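Local coordinates for protein transcriptional regulator, LacI family (Lactobacillus brevis, PDB 3JY6) that probably works as a DNA-binding transcription factor of the LacI family, recognising cis-regulatory DNA, with a periplasmic-binding-protein-like domain making up most of this fragment, at residues I17-S22 / A187-W192; F108-A113 / T214-T219; S30-S35 / I246-L251; I39-D44 / R62-L67. All coordinates share one frame; numbering follows the deposited sequence.

Contact 1 is a surface contact. It brings residues of the two lobes near each other across the cleft, and its chemistry is polar and loose. Contacts 2 and 4 are buried. Contact 2, in the lobe of the four-stranded sheet, sets one phenylalanine ring against two alanine methyls; contact 4, in that of the six-stranded sheet, pairs two phenylalanine rings, with a valine at the edge of one. Contact 3 is partly buried and mainly aliphatic, with a serine hydroxyl at its margin. Contacts 1 and 3 both use helix 20-34, at its two ends. Contact 1 touches contacts 2 and 4, and contacts 3 and 4 touch too. Contacts 1, 3 and 4 also meet the second subunit.

Contact 1. Residues I17-S22 / A187-W192; sequences IDDYFS and ALKERW
The Tyr20 ring and the Glu190 carboxylate are turned almost square to each other, their planes 85° apart. Glu190 OE1 comes in obliquely, 3.9 Å from Tyr20 CB and 4.0 Å from Tyr20 CD2. Glu190 CG stands anti to the backbone N (chi1 -176°), which extends the carboxylate toward Tyr20, and the chain then bends at its second torsion (147°). The other carboxylate oxygen, OE2, accepts a hydrogen bond from Thr219 N and a weak one from Asp218 N. These bonds probably hold the carboxylate beside the ring.

The second pair of flat groups lies within 187-192. One face of the Arg191 guanidinium is covered by Trp192 CZ2, off toward the rim, and Lys189 NZ lies at the guanidinium edge. Arg191 CG sits 3.9 Å above the centre of the Trp192 indole. The two cationic groups share a partner, since both form salt bridges with Glu160 OE1. Asp19 OD2 is 4.4 Å from Lys189 NZ, too far for a salt bridge, though the attraction may steady the lysine.

Helix 20-34 belongs to the lobe of the six-stranded sheet. Helix 190-196 follows strand 183-187 of the other sheet. Their N-terminal ends face each other across the cleft, where LacI-family relatives commonly bind effectors. Phe21 leans on Pro236 and Met239 of helix 236-251.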
loop_
_atom_site.group_PDB
_atom_site.type_symbol
_atom_site.label_atom_id
_atom_site.label_comp_id
_atom_site.label_asym_id
_atom_site.label_seq_id
_atom_site.Cartn_x
_atom_site.Cartn_y
_atom_site.Cartn_z
ATOM N N ILE A 17 -2.650 2.102 6.918
ATOM C CA ILE A 17 -2.909 1.738 5.540
ATOM C C ILE A 17 -1.664 1.668 4.655
ATOM O O ILE A 17 -1.745 1.179 3.533
ATOM C CB ILE A 17 -3.952 2.669 4.877
ATOM C CG1 ILE A 17 -3.520 4.128 4.990
ATOM C CG2 ILE A 17 -5.322 2.425 5.506
ATOM C CD1 ILE A 17 -4.396 5.047 4.185
ATOM N N ASP A 18 -0.521 2.145 5.144
ATOM C CA ASP A 18 0.712 2.063 4.351
ATOM C C ASP A 18 1.174 0.618 4.255
ATOM O O ASP A 18 1.986 0.284 3.399
ATOM C CB ASP A 18 1.845 2.869 4.975
ATOM C CG ASP A 18 1.623 4.353 4.877
ATOM O OD1 ASP A 18 1.202 4.836 3.793
ATOM O OD2 ASP A 18 1.886 5.045 5.888
ATOM N N ASP A 19 0.674 -0.224 5.154
ATOM C CA ASP A 19 1.046 -1.633 5.158
ATOM C C ASP A 19 0.227 -2.386 4.121
ATOM O O ASP A 19 -1.000 -2.381 4.166
ATOM C CB ASP A 19 0.807 -2.282 6.535
ATOM C CG ASP A 19 1.570 -1.595 7.657
ATOM O OD1 ASP A 19 2.617 -0.974 7.375
ATOM O OD2 ASP A 19 1.134 -1.687 8.831
ATOM N N TYR A 20 0.915 -3.036 3.192
ATOM C CA TYR A 20 0.251 -3.818 2.158
ATOM C C TYR A 20 -0.650 -4.862 2.835
ATOM O O TYR A 20 -1.712 -5.206 2.317
ATOM C CB TYR A 20 1.314 -4.495 1.295
ATOM C CG TYR A 20 0.801 -5.508 0.297
ATOM C CD1 TYR A 20 0.298 -5.117 -0.945
ATOM C CD2 TYR A 20 0.859 -6.868 0.582
ATOM C CE1 TYR A 20 -0.127 -6.058 -1.876
ATOM C CE2 TYR A 20 0.436 -7.816 -0.340
ATOM C CZ TYR A 20 -0.053 -7.404 -1.568
ATOM O OH TYR A 20 -0.460 -8.348 -2.490
ATOM N N PHE A 21 -0.215 -5.358 3.994
ATOM C CA PHE A 21 -0.975 -6.351 4.753
ATOM C C PHE A 21 -2.388 -5.848 5.056
ATOM O O PHE A 21 -3.349 -6.609 5.024
ATOM C CB PHE A 21 -0.271 -6.659 6.081
ATOM C CG PHE A 21 -1.000 -7.657 6.946
ATOM C CD1 PHE A 21 -0.794 -9.024 6.782
ATOM C CD2 PHE A 21 -1.902 -7.226 7.924
ATOM C CE1 PHE A 21 -1.470 -9.958 7.578
ATOM C CE2 PHE A 21 -2.587 -8.147 8.728
ATOM C CZ PHE A 21 -2.371 -9.523 8.557
ATOM N N SER A 22 -2.499 -4.562 5.362
ATOM C CA SER A 22 -3.778 -3.960 5.695
ATOM C C SER A 22 -4.699 -3.773 4.506
ATOM O O SER A 22 -5.878 -4.121 4.563
ATOM C CB SER A 22 -3.559 -2.606 6.369
ATOM O OG SER A 22 -3.034 -2.795 7.662
ATOM N N ALA A 187 13.652 -10.443 8.796
ATOM C CA ALA A 187 12.803 -9.296 9.103
ATOM C C ALA A 187 11.462 -9.793 9.647
ATOM O O ALA A 187 10.803 -10.632 9.034
ATOM C CB ALA A 187 12.584 -8.454 7.842
ATOM N N LEU A 188 11.070 -9.276 10.806
ATOM C CA LEU A 188 9.808 -9.656 11.425
ATOM C C LEU A 188 8.634 -8.862 10.871
ATOM O O LEU A 188 7.479 -9.212 11.099
ATOM C CB LEU A 188 9.896 -9.480 12.939
ATOM C CG LEU A 188 10.176 -10.753 13.745
ATOM C CD1 LEU A 188 11.247 -11.601 13.075
ATOM C CD2 LEU A 188 10.565 -10.356 15.152
ATOM N N LYS A 189 8.928 -7.808 10.120
ATOM C CA LYS A 189 7.885 -6.975 9.538
ATOM C C LYS A 189 8.258 -6.607 8.114
ATOM O O LYS A 189 9.421 -6.349 7.808
ATOM C CB LYS A 189 7.681 -5.705 10.380
ATOM C CG LYS A 189 6.444 -4.899 9.999
ATOM C CD LYS A 189 6.262 -3.656 10.872
ATOM C CE LYS A 189 4.984 -2.891 10.487
ATOM N NZ LYS A 189 4.749 -1.670 11.324
ATOM N N GLU A 190 7.258 -6.567 7.245
ATOM C CA GLU A 190 7.474 -6.257 5.842
ATOM C C GLU A 190 8.259 -4.965 5.548
ATOM O O GLU A 190 9.184 -4.972 4.727
ATOM C CB GLU A 190 6.117 -6.247 5.121
ATOM C CG GLU A 190 6.196 -6.025 3.621
ATOM C CD GLU A 190 5.105 -6.758 2.845
ATOM O OE1 GLU A 190 3.909 -6.669 3.208
ATOM O OE2 GLU A 190 5.449 -7.430 1.856
ATOM N N ARG A 191 7.911 -3.868 6.213
ATOM C CA ARG A 191 8.583 -2.591 5.963
ATOM C C ARG A 191 10.097 -2.634 6.103
ATOM O O ARG A 191 10.814 -2.036 5.304
ATOM C CB ARG A 191 8.020 -1.502 6.881
ATOM C CG ARG A 191 8.100 -1.829 8.359
ATOM C CD ARG A 191 7.424 -0.730 9.177
ATOM N NE ARG A 191 8.107 0.548 9.005
ATOM C CZ ARG A 191 7.723 1.688 9.573
ATOM N NH1 ARG A 191 6.651 1.709 10.358
ATOM N NH2 ARG A 191 8.408 2.804 9.357
ATOM N N TRP A 192 10.582 -3.332 7.121
ATOM C CA TRP A 192 12.016 -3.437 7.350
ATOM C C TRP A 192 12.697 -4.206 6.223
ATOM O O TRP A 192 13.800 -3.856 5.807
ATOM C CB TRP A 192 12.267 -4.109 8.698
ATOM C CG TRP A 192 11.676 -3.340 9.863
ATOM C CD1 TRP A 192 11.067 -3.863 10.965
ATOM C CD2 TRP A 192 11.623 -1.915 10.019
ATOM N NE1 TRP A 192 10.630 -2.852 11.801
ATOM C CE2 TRP A 192 10.965 -1.648 11.243
ATOM C CE3 TRP A 192 12.077 -0.833 9.247
ATOM C CZ2 TRP A 192 10.734 -0.342 11.708
ATOM C CZ3 TRP A 192 11.846 0.470 9.711
ATOM C CH2 TRP A 192 11.183 0.697 10.934
#

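Contact 2. Residues F108-A113 / T214-T219; sequences FEAAKA and TGFADT
This contact lies in the lobe of the four-stranded parallel sheet, where helix 107-119 packs beside the outer strand 211-215. It rests on one aromatic ring and two methyl groups: Phe216, next to Gly215 of the outer strand, reaches out and meets Ala110 and Ala111 on the helix.

The far end of the ring does the touching. Phe216 CZ is 4.2 Å from Ala111 CB, which lies at the ring edge, near its plane. Ala110 CB approaches obliquely and comes within 4.4 Å of Phe216 CE1. The Phe216 side chain has CG anti to its own carbonyl carbon (chi1 -71°), a turn that carries the ring across to the helix. Small side chains at both helix positions let the ring end come close to the helix backbone. The contact is apolar, and no hydrogen bond crosses it.

Other groups complete the setting of the ring. Arg142 makes a cation-pi contact with Phe216, and Phe186 and Ile232 pack against it. The backbone of Phe216 is hydrogen-bonded to Ala187 on the neighbouring strand, so the base of the side chain is held by the sheet.

Helix 107-119 comes soon after strand 102-104 of the other sheet, so the chain has just crossed between lobes. A helix laid against a parallel sheet in this way is typical of the Rossmann-like lobes of the type I periplasmic binding protein fold.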
loop_
_atom_site.group_PDB
_atom_site.type_symbol
_atom_site.label_atom_id
_atom_site.label_comp_id
_atom_site.label_asym_id
_atom_site.label_seq_id
_atom_site.Cartn_x
_atom_site.Cartn_y
_atom_site.Cartn_z
ATOM N N PHE A 108 4.451 -18.204 15.989
ATOM C CA PHE A 108 5.538 -18.971 16.601
ATOM C C PHE A 108 5.947 -20.123 15.686
ATOM O O PHE A 108 7.116 -20.239 15.314
ATOM C CB PHE A 108 5.105 -19.529 17.961
ATOM C CG PHE A 108 6.119 -20.450 18.595
ATOM C CD1 PHE A 108 7.295 -19.945 19.141
ATOM C CD2 PHE A 108 5.895 -21.828 18.638
ATOM C CE1 PHE A 108 8.241 -20.802 19.722
ATOM C CE2 PHE A 108 6.827 -22.688 19.213
ATOM C CZ PHE A 108 8.006 -22.172 19.757
ATOM N N GLU A 109 4.979 -20.959 15.317
ATOM C CA GLU A 109 5.237 -22.106 14.451
ATOM C C GLU A 109 5.814 -21.721 13.099
ATOM O O GLU A 109 6.735 -22.371 12.606
ATOM C CB GLU A 109 3.958 -22.924 14.241
ATOM C CG GLU A 109 3.636 -23.859 15.384
ATOM C CD GLU A 109 4.817 -24.733 15.746
ATOM O OE1 GLU A 109 5.433 -25.304 14.820
ATOM O OE2 GLU A 109 5.130 -24.845 16.951
ATOM N N ALA A 110 5.267 -20.673 12.491
ATOM C CA ALA A 110 5.751 -20.221 11.191
ATOM C C ALA A 110 7.199 -19.742 11.246
ATOM O O ALA A 110 8.005 -20.086 10.380
ATOM C CB ALA A 110 4.862 -19.103 10.662
ATOM N N ALA A 111 7.531 -18.946 12.258
ATOM C CA ALA A 111 8.890 -18.422 12.386
ATOM C C ALA A 111 9.862 -19.565 12.622
ATOM O O ALA A 111 10.897 -19.667 11.956
ATOM C CB ALA A 111 8.976 -17.408 13.543
ATOM N N LYS A 112 9.503 -20.414 13.579
ATOM C CA LYS A 112 10.293 -21.579 13.963
ATOM C C LYS A 112 10.602 -22.484 12.770
ATOM O O LYS A 112 11.741 -22.907 12.584
ATOM C CB LYS A 112 9.534 -22.380 15.023
ATOM C CG LYS A 112 10.231 -23.636 15.510
ATOM C CD LYS A 112 9.196 -24.592 16.099
ATOM C CE LYS A 112 9.788 -25.935 16.461
ATOM N NZ LYS A 112 8.710 -26.914 16.814
ATOM N N ALA A 113 9.577 -22.783 11.977
ATOM C CA ALA A 113 9.740 -23.639 10.808
ATOM C C ALA A 113 10.631 -22.974 9.765
ATOM O O ALA A 113 11.445 -23.637 9.132
ATOM C CB ALA A 113 8.380 -23.967 10.196
ATOM N N THR A 214 15.284 -13.391 4.669
ATOM C CA THR A 214 13.896 -13.783 4.605
ATOM C C THR A 214 13.117 -12.860 5.530
ATOM O O THR A 214 13.666 -11.906 6.083
ATOM C CB THR A 214 13.737 -15.221 5.105
ATOM O OG1 THR A 214 12.375 -15.652 4.945
ATOM C CG2 THR A 214 14.138 -15.296 6.579
ATOM N N GLY A 215 11.843 -13.172 5.713
ATOM C CA GLY A 215 11.008 -12.378 6.587
ATOM C C GLY A 215 9.538 -12.547 6.259
ATOM O O GLY A 215 9.175 -13.291 5.339
ATOM N N PHE A 216 8.696 -11.864 7.031
ATOM C CA PHE A 216 7.255 -11.887 6.811
ATOM C C PHE A 216 6.994 -10.745 5.841
ATOM O O PHE A 216 7.203 -9.578 6.181
ATOM C CB PHE A 216 6.519 -11.657 8.130
ATOM C CG PHE A 216 6.616 -12.814 9.083
ATOM C CD1 PHE A 216 5.534 -13.672 9.263
ATOM C CD2 PHE A 216 7.794 -13.054 9.793
ATOM C CE1 PHE A 216 5.619 -14.756 10.140
ATOM C CE2 PHE A 216 7.886 -14.130 10.666
ATOM C CZ PHE A 216 6.797 -14.984 10.842
ATOM N N ALA A 217 6.561 -11.092 4.631
ATOM C CA ALA A 217 6.293 -10.117 3.585
ATOM C C ALA A 217 5.339 -10.718 2.563
ATOM O O ALA A 217 5.483 -11.874 2.188
ATOM C CB ALA A 217 7.599 -9.728 2.902
ATOM N N ASP A 218 4.371 -9.931 2.104
ATOM C CA ASP A 218 3.408 -10.433 1.131
ATOM C C ASP A 218 3.481 -9.749 -0.235
ATOM O O ASP A 218 2.961 -10.274 -1.221
ATOM C CB ASP A 218 1.995 -10.340 1.716
ATOM C CG ASP A 218 1.803 -11.260 2.921
ATOM O OD1 ASP A 218 1.699 -12.495 2.722
ATOM O OD2 ASP A 218 1.771 -10.755 4.068
ATOM N N THR A 219 4.140 -8.597 -0.296
ATOM C CA THR A 219 4.279 -7.863 -1.542
ATOM C C THR A 219 5.037 -8.681 -2.598
ATOM O O THR A 219 6.045 -9.322 -2.297
ATOM C CB THR A 219 5.022 -6.557 -1.317
ATOM O OG1 THR A 219 4.186 -5.613 -0.631
ATOM C CG2 THR A 219 5.408 -6.013 -2.616
#

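Contact 3. Residues S30-S35 / I246-L251; sequences SSILES and IMLRQL
Ile32 is the first residue of 30-35 to meet the other helix. Its CG2 methyl touches Leu248 CD1 at 3.7 Å. Standing anti to the backbone N, CG2 is the branch that reaches the leucine, and the Ile32 side chain also packs on Ala241, Ala244 and Glu245 of helix 236-251. Leu33 follows and grips the other branch of the same leucine. Leu33 CD2 lies 3.6 Å from Leu248 CD2 and 4.0 Å from Leu248 CG, the two side chains crossing at a slant. Ser35 closes the segment. Its OG donates a hydrogen bond of 2.6 Å to Ile32 O, in the carbonyl plane and with a C=O...donor angle of 158°. This folds the hydroxyl back onto its own chain, near Leu248 CD1, which also lies 3.8 Å from Ile32 O.

Leu248 thus divides its two methyls between neighbouring residues of helix 20-34. Arg36 borders it as well. Deeper in, Leu33 and Met247 both rest on Ile10 of strand 9-14, so the two helices share a seat on the six-stranded sheet. With Leu248 cut back to alanine, Ile32 CG2 and Leu33 CD2 would probably lose their shared partner and a gap is likely to open between the helices.

The contact across the helices is mainly aliphatic. It depends on shape and burial, not on directed bonds, and the Ser35 hydroxyl, at its margin, is bonded within its own segment.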
loop_
_atom_site.group_PDB
_atom_site.type_symbol
_atom_site.label_atom_id
_atom_site.label_comp_id
_atom_site.label_asym_id
_atom_site.label_seq_id
_atom_site.Cartn_x
_atom_site.Cartn_y
_atom_site.Cartn_z
ATOM N N SER A 30 -13.824 -7.120 1.865
ATOM C CA SER A 30 -14.776 -6.580 0.910
ATOM C C SER A 30 -15.359 -7.602 -0.045
ATOM O O SER A 30 -16.539 -7.521 -0.364
ATOM C CB SER A 30 -14.139 -5.434 0.121
ATOM O OG SER A 30 -13.916 -4.319 0.966
ATOM N N SER A 31 -14.557 -8.565 -0.499
ATOM C CA SER A 31 -15.075 -9.576 -1.420
ATOM C C SER A 31 -16.063 -10.529 -0.738
ATOM O O SER A 31 -16.992 -11.021 -1.381
ATOM C CB SER A 31 -13.945 -10.391 -2.050
ATOM O OG SER A 31 -13.444 -11.345 -1.139
ATOM N N ILE A 32 -15.865 -10.807 0.550
ATOM C CA ILE A 32 -16.793 -11.689 1.260
ATOM C C ILE A 32 -18.056 -10.929 1.659
ATOM O O ILE A 32 -19.172 -11.407 1.433
ATOM C CB ILE A 32 -16.149 -12.313 2.532
ATOM C CG1 ILE A 32 -15.027 -13.267 2.128
ATOM C CG2 ILE A 32 -17.202 -13.092 3.344
ATOM C CD1 ILE A 32 -15.467 -14.407 1.205
ATOM N N LEU A 33 -17.885 -9.736 2.230
ATOM C CA LEU A 33 -19.036 -8.939 2.654
ATOM C C LEU A 33 -20.003 -8.586 1.511
ATOM O O LEU A 33 -21.206 -8.424 1.727
ATOM C CB LEU A 33 -18.577 -7.652 3.333
ATOM C CG LEU A 33 -17.910 -7.696 4.707
ATOM C CD1 LEU A 33 -17.684 -6.254 5.179
ATOM C CD2 LEU A 33 -18.784 -8.462 5.709
ATOM N N GLU A 34 -19.469 -8.481 0.299
ATOM C CA GLU A 34 -20.262 -8.141 -0.877
ATOM C C GLU A 34 -21.300 -9.214 -1.192
ATOM O O GLU A 34 -22.411 -8.908 -1.598
ATOM C CB GLU A 34 -19.334 -7.945 -2.087
ATOM C CG GLU A 34 -20.005 -7.450 -3.369
ATOM C CD GLU A 34 -20.931 -8.486 -4.015
ATOM O OE1 GLU A 34 -20.492 -9.636 -4.256
ATOM O OE2 GLU A 34 -22.105 -8.143 -4.294
ATOM N N SER A 35 -20.933 -10.472 -0.992
ATOM C CA SER A 35 -21.839 -11.571 -1.285
ATOM C C SER A 35 -23.150 -11.467 -0.522
ATOM O O SER A 35 -24.100 -12.178 -0.831
ATOM C CB SER A 35 -21.175 -12.912 -0.969
ATOM O OG SER A 35 -20.954 -13.059 0.425
ATOM N N ILE A 246 -16.622 -14.719 9.461
ATOM C CA ILE A 246 -17.025 -14.790 10.857
ATOM C C ILE A 246 -18.024 -13.663 11.144
ATOM O O ILE A 246 -19.047 -13.874 11.792
ATOM C CB ILE A 246 -15.783 -14.654 11.788
ATOM C CG1 ILE A 246 -14.866 -15.877 11.620
ATOM C CG2 ILE A 246 -16.228 -14.518 13.223
ATOM C CD1 ILE A 246 -13.567 -15.789 12.402
ATOM N N MET A 247 -17.730 -12.467 10.641
ATOM C CA MET A 247 -18.609 -11.321 10.852
ATOM C C MET A 247 -20.014 -11.609 10.330
ATOM O O MET A 247 -21.004 -11.363 11.017
ATOM C CB MET A 247 -18.031 -10.076 10.166
ATOM C CG MET A 247 -18.918 -8.798 10.199
ATOM S SD MET A 247 -19.320 -8.226 11.860
ATOM C CE MET A 247 -20.481 -7.262 11.653
ATOM N N LEU A 248 -20.102 -12.136 9.116
ATOM C CA LEU A 248 -21.400 -12.443 8.540
ATOM C C LEU A 248 -22.153 -13.453 9.409
ATOM O O LEU A 248 -23.377 -13.444 9.450
ATOM C CB LEU A 248 -21.228 -12.997 7.132
ATOM C CG LEU A 248 -20.670 -12.006 6.106
ATOM C CD1 LEU A 248 -20.578 -12.688 4.748
ATOM C CD2 LEU A 248 -21.579 -10.787 6.016
ATOM N N ARG A 249 -21.417 -14.324 10.096
ATOM C CA ARG A 249 -22.044 -15.312 10.967
ATOM C C ARG A 249 -22.613 -14.607 12.191
ATOM O O ARG A 249 -23.676 -14.976 12.689
ATOM C CB ARG A 249 -21.034 -16.387 11.386
ATOM C CG ARG A 249 -20.777 -17.444 10.324
ATOM C CD ARG A 249 -19.606 -18.329 10.702
ATOM N NE ARG A 249 -19.807 -19.019 11.983
ATOM C CZ ARG A 249 -18.815 -19.565 12.681
ATOM N NH1 ARG A 249 -17.572 -19.492 12.221
ATOM N NH2 ARG A 249 -19.052 -20.178 13.830
ATOM N N GLN A 250 -21.917 -13.582 12.675
ATOM C CA GLN A 250 -22.400 -12.836 13.835
ATOM C C GLN A 250 -23.611 -11.989 13.412
ATOM O O GLN A 250 -24.584 -11.883 14.156
ATOM C CB GLN A 250 -21.305 -11.920 14.406
ATOM C CG GLN A 250 -20.013 -12.623 14.878
ATOM C CD GLN A 250 -18.892 -11.622 15.224
ATOM O OE1 GLN A 250 -18.540 -10.775 14.411
ATOM N NE2 GLN A 250 -18.346 -11.719 16.426
ATOM N N LEU A 251 -23.545 -11.410 12.210
ATOM C CA LEU A 251 -24.625 -10.572 11.675
ATOM C C LEU A 251 -25.886 -11.378 11.411
ATOM O O LEU A 251 -26.999 -10.838 11.404
ATOM C CB LEU A 251 -24.187 -9.904 10.367
ATOM C CG LEU A 251 -23.154 -8.783 10.495
ATOM C CD1 LEU A 251 -22.625 -8.397 9.116
ATOM C CD2 LEU A 251 -23.789 -7.585 11.193
#

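Contact 4. Residues I39-D44 / R62-L67; sequences IGVLFD and RGFDGL
Phe43 and Phe64 form an offset edge-to-face pair. The edge of Phe43 is turned toward the face of Phe64, with ring centroids 5.6 Å apart and planes at 74°. Phe43 CG stands anti to its carbonyl carbon (chi1 -72°), which sends the ring toward Phe64. Phe43 CZ and Phe64 CZ come within 3.7 Å, the side chains meeting from opposite directions. Val41 comes in at about a right angle: its CG2 meets the Phe64 ring edge in plane, 3.7 Å from Phe64 CE2, and Val41 CB is 3.9 Å from the same Phe64 CE2.

Around this trio, Ile59 of helix 49-60 packs on both rings and Leu55 on Phe43. From strand 9-14, Leu9 lies against Phe64, and Ala11 and Ile13 against Phe43. Strand 39-44, helix 49-60 and strand 66-70 form a beta-alpha-beta crossover, with strand 9-14 between the strands. Val41 of the second subunit packs on Val41 and Phe43 of this chain.

A serine in place of Phe43 would probably leave the Phe64 face without its aromatic mate and open a gap against Leu55 and Ile59. No polar bond crosses. Close hydrocarbon packing carries the contact, probably aided by the Phe43 edge facing the Phe64 ring.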
loop_
_atom_site.group_PDB
_atom_site.type_symbol
_atom_site.label_atom_id
_atom_site.label_comp_id
_atom_site.label_asym_id
_atom_site.label_seq_id
_atom_site.Cartn_x
_atom_site.Cartn_y
_atom_site.Cartn_z
ATOM N N ILE A 39 -21.065 -3.669 3.104
ATOM C CA ILE A 39 -19.988 -2.895 2.520
ATOM C C ILE A 39 -18.896 -2.570 3.519
ATOM O O ILE A 39 -19.156 -1.941 4.542
ATOM C CB ILE A 39 -20.534 -1.590 1.937
ATOM C CG1 ILE A 39 -21.578 -1.927 0.879
ATOM C CG2 ILE A 39 -19.403 -0.769 1.326
ATOM C CD1 ILE A 39 -22.274 -0.730 0.340
ATOM N N GLY A 40 -17.677 -3.013 3.216
ATOM C CA GLY A 40 -16.557 -2.733 4.092
ATOM C C GLY A 40 -16.169 -1.272 3.951
ATOM O O GLY A 40 -16.194 -0.707 2.855
ATOM N N VAL A 41 -15.831 -0.655 5.074
ATOM C CA VAL A 41 -15.423 0.734 5.112
ATOM C C VAL A 41 -14.063 0.731 5.806
ATOM O O VAL A 41 -13.938 0.202 6.911
ATOM C CB VAL A 41 -16.416 1.564 5.943
ATOM C CG1 VAL A 41 -15.906 2.972 6.080
ATOM C CG2 VAL A 41 -17.813 1.549 5.286
ATOM N N LEU A 42 -13.057 1.337 5.178
ATOM C CA LEU A 42 -11.714 1.344 5.748
ATOM C C LEU A 42 -11.346 2.583 6.558
ATOM O O LEU A 42 -11.513 3.725 6.110
ATOM C CB LEU A 42 -10.678 1.113 4.639
ATOM C CG LEU A 42 -9.202 0.894 5.021
ATOM C CD1 LEU A 42 -9.048 -0.238 6.039
ATOM C CD2 LEU A 42 -8.426 0.527 3.749
ATOM N N PHE A 43 -10.844 2.333 7.762
ATOM C CA PHE A 43 -10.424 3.387 8.673
ATOM C C PHE A 43 -8.938 3.159 8.936
ATOM O O PHE A 43 -8.503 2.017 9.126
ATOM C CB PHE A 43 -11.193 3.291 10.002
ATOM C CG PHE A 43 -12.642 3.703 9.907
ATOM C CD1 PHE A 43 -13.022 5.022 10.136
ATOM C CD2 PHE A 43 -13.620 2.774 9.562
ATOM C CE1 PHE A 43 -14.362 5.414 10.020
ATOM C CE2 PHE A 43 -14.957 3.154 9.443
ATOM C CZ PHE A 43 -15.327 4.479 9.671
ATOM N N ASP A 44 -8.179 4.250 8.973
ATOM C CA ASP A 44 -6.736 4.204 9.188
ATOM C C ASP A 44 -6.348 4.709 10.590
ATOM O O ASP A 44 -6.478 5.887 10.895
ATOM C CB ASP A 44 -6.063 5.043 8.086
ATOM C CG ASP A 44 -4.568 5.208 8.278
ATOM O OD1 ASP A 44 -3.892 4.257 8.730
ATOM O OD2 ASP A 44 -4.069 6.308 7.945
ATOM N N ARG A 62 -22.545 6.612 14.349
ATOM C CA ARG A 62 -22.945 6.789 12.955
ATOM C C ARG A 62 -23.694 5.542 12.494
ATOM O O ARG A 62 -24.189 5.467 11.366
ATOM C CB ARG A 62 -21.719 7.020 12.069
ATOM C CG ARG A 62 -21.419 8.484 11.782
ATOM C CD ARG A 62 -22.416 9.044 10.774
ATOM N NE ARG A 62 -22.068 10.392 10.340
ATOM C CZ ARG A 62 -22.589 10.992 9.275
ATOM N NH1 ARG A 62 -23.487 10.366 8.525
ATOM N NH2 ARG A 62 -22.213 12.223 8.964
ATOM N N GLY A 63 -23.762 4.558 13.383
ATOM C CA GLY A 63 -24.452 3.326 13.068
ATOM C C GLY A 63 -23.791 2.421 12.045
ATOM O O GLY A 63 -24.237 2.332 10.904
ATOM N N PHE A 64 -22.701 1.777 12.434
ATOM C CA PHE A 64 -22.059 0.827 11.542
ATOM C C PHE A 64 -22.576 -0.487 12.110
ATOM O O PHE A 64 -22.893 -0.551 13.295
ATOM C CB PHE A 64 -20.528 0.930 11.633
ATOM C CG PHE A 64 -19.945 2.009 10.758
ATOM C CD1 PHE A 64 -19.964 3.342 11.159
ATOM C CD2 PHE A 64 -19.430 1.700 9.500
ATOM C CE1 PHE A 64 -19.482 4.360 10.310
ATOM C CE2 PHE A 64 -18.945 2.708 8.645
ATOM C CZ PHE A 64 -18.972 4.029 9.047
ATOM N N ASP A 65 -22.688 -1.527 11.296
ATOM C CA ASP A 65 -23.214 -2.779 11.819
ATOM C C ASP A 65 -22.197 -3.786 12.320
ATOM O O ASP A 65 -22.574 -4.859 12.788
ATOM C CB ASP A 65 -24.123 -3.450 10.793
ATOM C CG ASP A 65 -25.368 -2.622 10.485
ATOM O OD1 ASP A 65 -25.703 -1.702 11.266
ATOM O OD2 ASP A 65 -26.023 -2.900 9.459
ATOM N N GLY A 66 -20.918 -3.439 12.250
ATOM C CA GLY A 66 -19.892 -4.358 12.703
ATOM C C GLY A 66 -18.511 -3.739 12.689
ATOM O O GLY A 66 -18.272 -2.725 12.026
ATOM N N LEU A 67 -17.597 -4.361 13.419
ATOM C CA LEU A 67 -16.241 -3.876 13.509
ATOM C C LEU A 67 -15.236 -5.006 13.336
ATOM O O LEU A 67 -15.310 -6.027 14.018
ATOM C CB LEU A 67 -16.007 -3.203 14.879
ATOM C CG LEU A 67 -14.566 -2.813 15.241
ATOM C CD1 LEU A 67 -14.056 -1.805 14.230
ATOM C CD2 LEU A 67 -14.497 -2.240 16.639
#